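Protein angel homolog 2 (Homo sapiens, PDB 6RVZ) probably binds the 3'-untranslated regions of mRNAs and is likely to act as a metal-dependent phosphoesterase on RNA. Local coordinates at residues V54-I59 with C102-Q107; L391-S396 with L422-L427. All coordinates share one frame; numbering follows the deposited sequence.

Contact 1: residues V54-I59 with C102-Q107. With MG (magnesium ion), chain C; KL2 (adenosine-2',3'-vanadate), chain B.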
ATOM      1  N   VAL A  54      11.535  -0.111   6.153  1.00 28.71           N
ATOM      2  CA  VAL A  54      10.552  -0.432   5.128  1.00 28.24           C
ATOM      3  C   VAL A  54      10.241   0.832   4.327  1.00 28.28           C
ATOM      4  O   VAL A  54       9.944   1.872   4.910  1.00 28.81           O
ATOM      5  CB  VAL A  54       9.266  -1.016   5.748  1.00 28.23           C
ATOM      6  CG1 VAL A  54       8.215  -1.338   4.693  1.00 28.22           C
ATOM      7  CG2 VAL A  54       9.553  -2.240   6.605  1.00 28.22           C
ATOM      8  N   MET A  55      10.298   0.720   2.991  1.00 28.63           N
ATOM      9  CA  MET A  55       9.896   1.780   2.077  1.00 29.00           C
ATOM     10  C   MET A  55       8.653   1.342   1.299  1.00 28.30           C
ATOM     11  O   MET A  55       8.652   0.271   0.696  1.00 28.75           O
ATOM     12  CB  MET A  55      11.011   2.090   1.071  1.00 30.18           C
ATOM     13  CG  MET A  55      10.675   3.226   0.115  1.00 31.19           C
ATOM     14  SD  MET A  55      11.916   3.436  -1.188  1.00 32.80           S
ATOM     15  CE  MET A  55      13.159   4.372  -0.303  1.00 33.04           C
ATOM     16  N   SER A  56       7.610   2.188   1.308  1.00 27.13           N
ATOM     17  CA  SER A  56       6.445   2.023   0.451  1.00 26.52           C
ATOM     18  C   SER A  56       6.412   3.155  -0.578  1.00 26.26           C
ATOM     19  O   SER A  56       6.417   4.328  -0.205  1.00 26.04           O
ATOM     20  CB  SER A  56       5.170   1.976   1.260  1.00 26.53           C
ATOM     21  OG  SER A  56       4.046   1.747   0.421  1.00 26.26           O
ATOM     22  N   TYR A  57       6.371   2.798  -1.873  1.00 25.63           N
ATOM     23  CA  TYR A  57       6.532   3.769  -2.946  1.00 25.21           C
ATOM     24  C   TYR A  57       5.745   3.346  -4.190  1.00 24.32           C
ATOM     25  O   TYR A  57       6.045   2.321  -4.797  1.00 24.34           O
ATOM     26  CB  TYR A  57       8.021   3.941  -3.271  1.00 25.41           C
ATOM     27  CG  TYR A  57       8.402   5.197  -4.019  1.00 25.35           C
ATOM     28  CD1 TYR A  57       7.537   6.276  -4.129  1.00 25.25           C
ATOM     29  CD2 TYR A  57       9.664   5.326  -4.581  1.00 25.23           C
ATOM     30  CE1 TYR A  57       7.901   7.430  -4.805  1.00 25.57           C
ATOM     31  CE2 TYR A  57      10.045   6.475  -5.256  1.00 25.28           C
ATOM     32  CZ  TYR A  57       9.162   7.534  -5.368  1.00 25.50           C
ATOM     33  OH  TYR A  57       9.528   8.672  -6.025  1.00 25.07           O
ATOM     34  N   ASN A  58       4.728   4.142  -4.551  1.00 23.42           N
ATOM     35  CA  ASN A  58       4.056   4.088  -5.839  1.00 22.48           C
ATOM     36  C   ASN A  58       4.927   4.879  -6.808  1.00 21.08           C
ATOM     37  O   ASN A  58       5.034   6.098  -6.679  1.00 21.77           O
ATOM     38  CB  ASN A  58       2.628   4.636  -5.712  1.00 23.06           C
ATOM     39  CG  ASN A  58       1.845   4.618  -7.008  1.00 23.51           C
ATOM     40  OD1 ASN A  58       2.397   4.853  -8.081  1.00 24.38           O
ATOM     41  ND2 ASN A  58       0.555   4.339  -6.919  1.00 23.41           N
ATOM     42  N   ILE A  59       5.583   4.185  -7.749  1.00 18.13           N
ATOM     43  CA  ILE A  59       6.616   4.811  -8.561  1.00 17.16           C
ATOM     44  C   ILE A  59       6.049   5.407  -9.855  1.00 17.00           C
ATOM     45  O   ILE A  59       6.803   6.044 -10.589  1.00 17.10           O
ATOM     46  CB  ILE A  59       7.775   3.827  -8.837  1.00 16.92           C
ATOM     47  CG1 ILE A  59       7.381   2.672  -9.762  1.00 17.20           C
ATOM     48  CG2 ILE A  59       8.351   3.321  -7.522  1.00 17.29           C
ATOM     49  CD1 ILE A  59       8.557   1.850 -10.241  1.00 17.76           C
ATOM     50  N   CYS A 102       8.400  -2.027  -0.675  1.00 27.02           N
ATOM     51  CA  CYS A 102       7.054  -2.315  -1.149  1.00 26.68           C
ATOM     52  C   CYS A 102       6.668  -1.282  -2.206  1.00 25.75           C
ATOM     53  O   CYS A 102       6.376  -0.135  -1.875  1.00 25.44           O
ATOM     54  CB  CYS A 102       6.051  -2.311  -0.001  1.00 26.90           C
ATOM     55  SG  CYS A 102       6.241  -3.728   1.112  1.00 27.84           S
ATOM     56  N   LEU A 103       6.687  -1.693  -3.481  1.00 25.17           N
ATOM     57  CA  LEU A 103       6.469  -0.789  -4.600  1.00 25.10           C
ATOM     58  C   LEU A 103       5.118  -1.078  -5.256  1.00 25.26           C
ATOM     59  O   LEU A 103       4.678  -2.225  -5.292  1.00 25.46           O
ATOM     60  CB  LEU A 103       7.609  -0.962  -5.611  1.00 25.23           C
ATOM     61  CG  LEU A 103       9.027  -0.882  -5.046  1.00 25.05           C
ATOM     62  CD1 LEU A 103      10.046  -1.229  -6.116  1.00 25.49           C
ATOM     63  CD2 LEU A 103       9.317   0.496  -4.471  1.00 25.30           C
ATOM     64  N   GLN A 104       4.484  -0.018  -5.782  1.00 24.95           N
ATOM     65  CA  GLN A 104       3.256  -0.116  -6.559  1.00 25.04           C
ATOM     66  C   GLN A 104       3.481   0.534  -7.926  1.00 25.29           C
ATOM     67  O   GLN A 104       4.414   1.320  -8.093  1.00 25.37           O
ATOM     68  CB  GLN A 104       2.092   0.547  -5.814  1.00 25.01           C
ATOM     69  CG  GLN A 104       1.888   0.019  -4.397  1.00 24.89           C
ATOM     70  CD  GLN A 104       2.729   0.743  -3.373  1.00 25.08           C
ATOM     71  OE1 GLN A 104       2.931   1.954  -3.450  1.00 25.17           O
ATOM     72  NE2 GLN A 104       3.225   0.002  -2.395  1.00 24.41           N
ATOM     73  N   GLU A 105       2.613   0.188  -8.889  1.00 25.46           N
ATOM     74  CA  GLU A 105       2.689   0.642 -10.273  1.00 25.43           C
ATOM     75  C   GLU A 105       4.051   0.297 -10.878  1.00 25.24           C
ATOM     76  O   GLU A 105       4.672   1.118 -11.552  1.00 25.03           O
ATOM     77  CB  GLU A 105       2.393   2.139 -10.388  1.00 25.50           C
ATOM     78  CG  GLU A 105       0.970   2.516 -10.022  1.00 25.52           C
ATOM     79  CD  GLU A 105       0.556   3.907 -10.476  1.00 25.40           C
ATOM     80  OE1 GLU A 105       1.081   4.376 -11.506  1.00 24.99           O
ATOM     81  OE2 GLU A 105      -0.291   4.517  -9.798  1.00 25.47           O
ATOM     82  N   VAL A 106       4.490  -0.943 -10.638  1.00 25.49           N
ATOM     83  CA  VAL A 106       5.715  -1.476 -11.209  1.00 25.28           C
ATOM     84  C   VAL A 106       5.364  -2.107 -12.556  1.00 25.32           C
ATOM     85  O   VAL A 106       4.759  -3.177 -12.598  1.00 24.55           O
ATOM     86  CB  VAL A 106       6.369  -2.490 -10.247  1.00 25.15           C
ATOM     87  CG1 VAL A 106       7.609  -3.133 -10.848  1.00 24.90           C
ATOM     88  CG2 VAL A 106       6.694  -1.861  -8.900  1.00 24.89           C
ATOM     89  N   GLN A 107       5.739  -1.422 -13.646  1.00 25.85           N
ATOM     90  CA  GLN A 107       5.393  -1.838 -14.997  1.00 26.73           C
ATOM     91  C   GLN A 107       6.231  -3.059 -15.381  1.00 27.71           C
ATOM     92  O   GLN A 107       7.440  -3.072 -15.160  1.00 27.98           O
ATOM     93  CB  GLN A 107       5.610  -0.664 -15.956  1.00 26.36           C
ATOM     94  CG  GLN A 107       4.849  -0.783 -17.267  1.00 26.29           C
ATOM     95  CD  GLN A 107       4.847   0.527 -18.014  1.00 26.16           C
ATOM     96  OE1 GLN A 107       4.222   1.498 -17.594  1.00 26.10           O
ATOM     97  NE2 GLN A 107       5.557   0.565 -19.131  1.00 26.08           N
TER
HETATM   98 MG    MG C 602      -1.136   6.479 -10.031  1.00 25.58          MG
HETATM   99  O2V KL2 B 601      -4.377   7.871  -7.710  1.00 31.39           O
HETATM  100  V   KL2 B 601      -3.313   6.231  -7.972  1.00 30.83           V
HETATM  101  O2' KL2 B 601      -3.364   6.497  -9.942  1.00 30.56           O
HETATM  102  O1V KL2 B 601      -3.363   5.813  -5.913  1.00 30.38           O
HETATM  103  O3V KL2 B 601      -1.218   6.318  -8.025  1.00 30.45           O
HETATM  104  O3' KL2 B 601      -4.239   4.532  -8.461  1.00 30.68           O
HETATM  105  C3' KL2 B 601      -4.650   4.490  -9.828  1.00 31.15           C
HETATM  106  C2' KL2 B 601      -4.497   5.845 -10.492  1.00 31.41           C
HETATM  107  C4' KL2 B 601      -3.795   3.608 -10.717  1.00 31.30           C
HETATM  108  C5' KL2 B 601      -4.209   2.142 -10.619  1.00 31.21           C
HETATM  109  O5' KL2 B 601      -5.513   1.958 -11.184  1.00 30.46           O
HETATM  110  O4' KL2 B 601      -3.946   4.157 -12.042  1.00 31.30           O
HETATM  111  C1' KL2 B 601      -4.318   5.547 -11.969  1.00 31.64           C
HETATM  112  N1  KL2 B 601      -7.942   9.105 -13.147  1.00 32.75           N
HETATM  113  C2  KL2 B 601      -6.846   9.247 -12.381  1.00 32.62           C
HETATM  114  N3  KL2 B 601      -5.999   8.226 -12.173  1.00 31.80           N
HETATM  115  C4  KL2 B 601      -6.240   7.017 -12.733  1.00 32.07           C
HETATM  116  C5  KL2 B 601      -7.368   6.849 -13.521  1.00 32.32           C
HETATM  117  C6  KL2 B 601      -8.227   7.920 -13.726  1.00 32.56           C
HETATM  118  N6  KL2 B 601      -9.335   7.780 -14.492  1.00 32.62           N
HETATM  119  N7  KL2 B 601      -7.380   5.575 -13.946  1.00 32.49           N
HETATM  120  C8  KL2 B 601      -6.285   4.984 -13.433  1.00 32.15           C
HETATM  121  N9  KL2 B 601      -5.590   5.848 -12.693  1.00 31.97           N
HETATM  122  O   HOH W   1       3.073   3.507  -1.370  1.00 30.61           O
HETATM  123  O   HOH W   2       0.948   6.853  -9.539  1.00 20.07           O
HETATM  124  O   HOH W   3      -0.888   6.213 -11.982  1.00 24.63           O
HETATM  125  O   HOH W   4      -1.330   8.559 -10.138  1.00 19.42           O

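Contact 2: residues L391-S396 with L422-L427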
ATOM      1  N   LEU A 391       8.200   1.194  16.294  1.00 35.89           N
ATOM      2  CA  LEU A 391       8.580   2.174  15.289  1.00 35.53           C
ATOM      3  C   LEU A 391       9.645   3.101  15.875  1.00 35.60           C
ATOM      4  O   LEU A 391       9.377   3.817  16.837  1.00 36.17           O
ATOM      5  CB  LEU A 391       7.333   2.957  14.854  1.00 35.05           C
ATOM      6  CG  LEU A 391       7.573   4.122  13.892  1.00 34.86           C
ATOM      7  CD1 LEU A 391       8.067   3.627  12.543  1.00 34.90           C
ATOM      8  CD2 LEU A 391       6.311   4.954  13.720  1.00 35.03           C
ATOM      9  N   LEU A 392      10.847   3.076  15.283  1.00 35.32           N
ATOM     10  CA  LEU A 392      11.965   3.895  15.726  1.00 35.69           C
ATOM     11  C   LEU A 392      11.894   5.282  15.081  1.00 35.99           C
ATOM     12  O   LEU A 392      12.127   6.285  15.755  1.00 35.86           O
ATOM     13  CB  LEU A 392      13.281   3.188  15.374  1.00 35.48           C
ATOM     14  CG  LEU A 392      13.500   1.820  16.021  1.00 35.64           C
ATOM     15  CD1 LEU A 392      14.843   1.233  15.602  1.00 35.52           C
ATOM     16  CD2 LEU A 392      13.409   1.903  17.538  1.00 35.88           C
ATOM     17  N   ALA A 393      11.576   5.337  13.777  1.00 35.78           N
ATOM     18  CA  ALA A 393      11.590   6.591  13.036  1.00 35.88           C
ATOM     19  C   ALA A 393      10.792   6.488  11.736  1.00 35.10           C
ATOM     20  O   ALA A 393      10.495   5.394  11.263  1.00 34.91           O
ATOM     21  CB  ALA A 393      13.017   6.995  12.749  1.00 36.42           C
ATOM     22  N   ARG A 394      10.473   7.659  11.166  1.00 34.75           N
ATOM     23  CA  ARG A 394       9.787   7.782   9.888  1.00 34.72           C
ATOM     24  C   ARG A 394      10.320   9.014   9.152  1.00 33.49           C
ATOM     25  O   ARG A 394      10.714   9.991   9.788  1.00 33.29           O
ATOM     26  CB  ARG A 394       8.274   7.903  10.103  1.00 35.43           C
ATOM     27  CG  ARG A 394       7.836   9.238  10.688  1.00 36.38           C
ATOM     28  CD  ARG A 394       6.422   9.197  11.222  1.00 37.95           C
ATOM     29  NE  ARG A 394       6.144  10.258  12.177  1.00 39.50           N
ATOM     30  CZ  ARG A 394       5.252  10.179  13.159  1.00 41.50           C
ATOM     31  NH1 ARG A 394       4.581   9.057  13.372  1.00 41.45           N
ATOM     32  NH2 ARG A 394       5.020  11.235  13.923  1.00 43.50           N
ATOM     33  N   LEU A 395      10.322   8.962   7.813  1.00 32.30           N
ATOM     34  CA  LEU A 395      10.709  10.098   6.990  1.00 31.49           C
ATOM     35  C   LEU A 395       9.490  10.997   6.793  1.00 30.49           C
ATOM     36  O   LEU A 395       8.530  10.597   6.139  1.00 29.89           O
ATOM     37  CB  LEU A 395      11.250   9.595   5.647  1.00 31.67           C
ATOM     38  CG  LEU A 395      11.860  10.665   4.739  1.00 31.56           C
ATOM     39  CD1 LEU A 395      13.170  11.184   5.312  1.00 31.65           C
ATOM     40  CD2 LEU A 395      12.073  10.128   3.333  1.00 31.57           C
ATOM     41  N   SER A 396       9.544  12.214   7.354  1.00 30.00           N
ATOM     42  CA  SER A 396       8.404  13.119   7.385  1.00 29.58           C
ATOM     43  C   SER A 396       7.906  13.414   5.968  1.00 28.67           C
ATOM     44  O   SER A 396       8.702  13.526   5.038  1.00 27.76           O
ATOM     45  CB  SER A 396       8.747  14.389   8.131  1.00 29.93           C
ATOM     46  OG  SER A 396       9.741  15.135   7.444  1.00 31.47           O
ATOM     47  N   LEU A 422       8.770   5.929   4.324  1.00 29.40           N
ATOM     48  CA  LEU A 422       9.931   5.236   4.856  1.00 30.99           C
ATOM     49  C   LEU A 422       9.827   5.176   6.378  1.00 31.11           C
ATOM     50  O   LEU A 422       9.546   6.185   7.021  1.00 30.79           O
ATOM     51  CB  LEU A 422      11.196   5.972   4.394  1.00 32.17           C
ATOM     52  CG  LEU A 422      12.501   5.178   4.461  1.00 33.54           C
ATOM     53  CD1 LEU A 422      12.412   3.877   3.683  1.00 33.84           C
ATOM     54  CD2 LEU A 422      13.659   6.012   3.942  1.00 34.12           C
ATOM     55  N   ALA A 423      10.032   3.972   6.932  1.00 31.53           N
ATOM     56  CA  ALA A 423       9.932   3.731   8.365  1.00 31.52           C
ATOM     57  C   ALA A 423      11.072   2.819   8.815  1.00 32.10           C
ATOM     58  O   ALA A 423      11.485   1.927   8.078  1.00 31.33           O
ATOM     59  CB  ALA A 423       8.589   3.125   8.696  1.00 31.33           C
ATOM     60  N   LYS A 424      11.565   3.073  10.036  1.00 33.25           N
ATOM     61  CA  LYS A 424      12.564   2.245  10.693  1.00 34.63           C
ATOM     62  C   LYS A 424      11.886   1.504  11.845  1.00 33.59           C
ATOM     63  O   LYS A 424      11.307   2.134  12.726  1.00 33.37           O
ATOM     64  CB  LYS A 424      13.722   3.120  11.189  1.00 36.67           C
ATOM     65  CG  LYS A 424      14.611   3.695  10.093  1.00 38.85           C
ATOM     66  CD  LYS A 424      15.565   4.769  10.579  1.00 40.58           C
ATOM     67  CE  LYS A 424      16.689   5.063   9.607  1.00 41.82           C
ATOM     68  NZ  LYS A 424      17.932   5.457  10.314  1.00 43.20           N
ATOM     69  N   PHE A 425      11.954   0.167  11.818  1.00 33.00           N
ATOM     70  CA  PHE A 425      11.285  -0.672  12.801  1.00 33.81           C
ATOM     71  C   PHE A 425      12.311  -1.429  13.646  1.00 34.94           C
ATOM     72  O   PHE A 425      13.434  -1.673  13.206  1.00 34.96           O
ATOM     73  CB  PHE A 425      10.333  -1.652  12.109  1.00 32.98           C
ATOM     74  CG  PHE A 425       9.078  -1.031  11.550  1.00 32.10           C
ATOM     75  CD1 PHE A 425       8.110  -0.511  12.395  1.00 31.90           C
ATOM     76  CD2 PHE A 425       8.859  -0.974  10.182  1.00 31.91           C
ATOM     77  CE1 PHE A 425       6.954   0.057  11.883  1.00 31.49           C
ATOM     78  CE2 PHE A 425       7.700  -0.407   9.672  1.00 31.90           C
ATOM     79  CZ  PHE A 425       6.751   0.108  10.524  1.00 31.68           C
ATOM     80  N   ARG A 426      11.891  -1.800  14.863  1.00 36.79           N
ATOM     81  CA  ARG A 426      12.652  -2.666  15.750  1.00 38.82           C
ATOM     82  C   ARG A 426      11.771  -3.834  16.187  1.00 39.61           C
ATOM     83  O   ARG A 426      10.649  -3.633  16.648  1.00 38.25           O
ATOM     84  CB  ARG A 426      13.137  -1.889  16.978  1.00 40.02           C
ATOM     85  CG  ARG A 426      13.684  -2.765  18.100  1.00 41.21           C
ATOM     86  CD  ARG A 426      14.548  -1.987  19.074  1.00 41.81           C
ATOM     87  NE  ARG A 426      15.619  -1.284  18.382  1.00 42.68           N
ATOM     88  CZ  ARG A 426      16.287  -0.243  18.869  1.00 42.88           C
ATOM     89  NH1 ARG A 426      15.997   0.236  20.067  1.00 42.63           N
ATOM     90  NH2 ARG A 426      17.247   0.315  18.154  1.00 42.89           N
ATOM     91  N   LEU A 427      12.305  -5.052  16.036  1.00 41.78           N
ATOM     92  CA  LEU A 427      11.708  -6.255  16.594  1.00 43.96           C
ATOM     93  C   LEU A 427      12.498  -6.656  17.840  1.00 46.26           C
ATOM     94  O   LEU A 427      13.648  -7.077  17.733  1.00 44.66           O
ATOM     95  CB  LEU A 427      11.732  -7.353  15.524  1.00 43.40           C
ATOM     96  CG  LEU A 427      11.227  -8.729  15.958  1.00 43.41           C
ATOM     97  CD1 LEU A 427       9.808  -8.650  16.498  1.00 43.01           C
ATOM     98  CD2 LEU A 427      11.304  -9.721  14.808  1.00 43.73           C
TER

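Contact 1: residues V54-I59 with C102-Q107
Leu103 CD2 rests in the hollow between Tyr57 CB, 3.9 Å away, and Ile59 CG2. Ile59 turns CG1 between its backbone N and carbonyl carbon (chi1 69°), which lays CG1 3.6 Å from Glu105 O and lets CD1 reach Val106 CG2. Helix 108-121 packs on Ile59, Leu103 and Val106. On the face of Ser56 and Cys102, the Gln104 chain doubles back, bent at chi2 (87°). Its OE1 sits against the Tyr57-Asn58 peptide, 3.2 Å from Tyr57 C, while NE2 bonds weakly to Ser56 OG at 3.4 Å and also to Asn193; water 1 bridges OE1 and Ser56 OG. Four backbone bonds, from Met55 O to Ile59 N, join these parallel strands of the DNase I-like fold, linked by a beta-alpha-beta crossover through helix 82-96. At the end of strand 54-58, Asn58 meets Glu105, where the partner chain turns its corner, with amide and carboxylate planes 73° apart: ND2, bonding within its own amide plane, comes to OE2 from above the carboxylate at 3.0 Å. OE2 also binds magnesium at 2.1 Å, and ND2 lies 2.9 Å from O3V of the vanadate. With an alanine in place of Asn58, Glu105 OE2 and Asp236 would probably lose their shared donor, leaving the carboxylate less firmly placed.

Contact 2: residues L391-S396 with L422-L427
Leu392 and Ala393 both face Lys424, a classic beta bulge that shifts the register by one residue between the antiparallel strands 391-395 and 422-427, inside a mixed sheet of the DNase I-like fold. The backbone bonds show it: Lys424 O accepts from Leu392 N at 2.8 Å and, weakly, from Ala393 N at 3.4 Å, whereas Lys424 N returns a bond to Ala393 O and Leu395 N one to Leu422 O. CA-H...O contacts, Ala423 CA to Ala393 O and Arg394 CA to Leu422 O, fill in between them. Apolar contacts take both faces. Leu391, with CG anti to the backbone N (chi1 174°), carries CD1 to Ala423 CB at 3.9 Å and to Phe425 CE1 at 3.8 Å. Leu395 and Leu422 meet through their CB atoms at 3.8 Å, with Phe96 of helix 82-96 touching both side chains. Ala393 CB lies against the aliphatic CD of Lys424, whose charged end makes a cation-pi contact with Trp20. A further contact sets an apolar group against a charged one: Leu392 lies across the guanidinium of Arg426, which is salt-bridged to Asp51, with CD1 3.6 Å from NH2 and CD2 3.8 Å above the centre of the plane.

Both contacts belong to one mixed sheet, where strand 49-58 lies between strands 100-107 and 421-428; their centres are about 17 Å apart. Backbone bonds hold both, and the side chains make the difference. Contact 1 is wholly buried nearer the middle of the chain and ends at the magnesium and vanadate, so polar side chains and ordered waters carry much of its chemistry. Contact 2 lies farther out and is partly exposed, remote from the metal, with leucine packing and the flanks of long charged side chains. Its strands run antiparallel, those of contact 1 parallel. The two touch directly: Val54 N probably hydrogen-bonds to Ala423 O at 2.8 Å, and Val54 CG2 packs on Phe425 CD2.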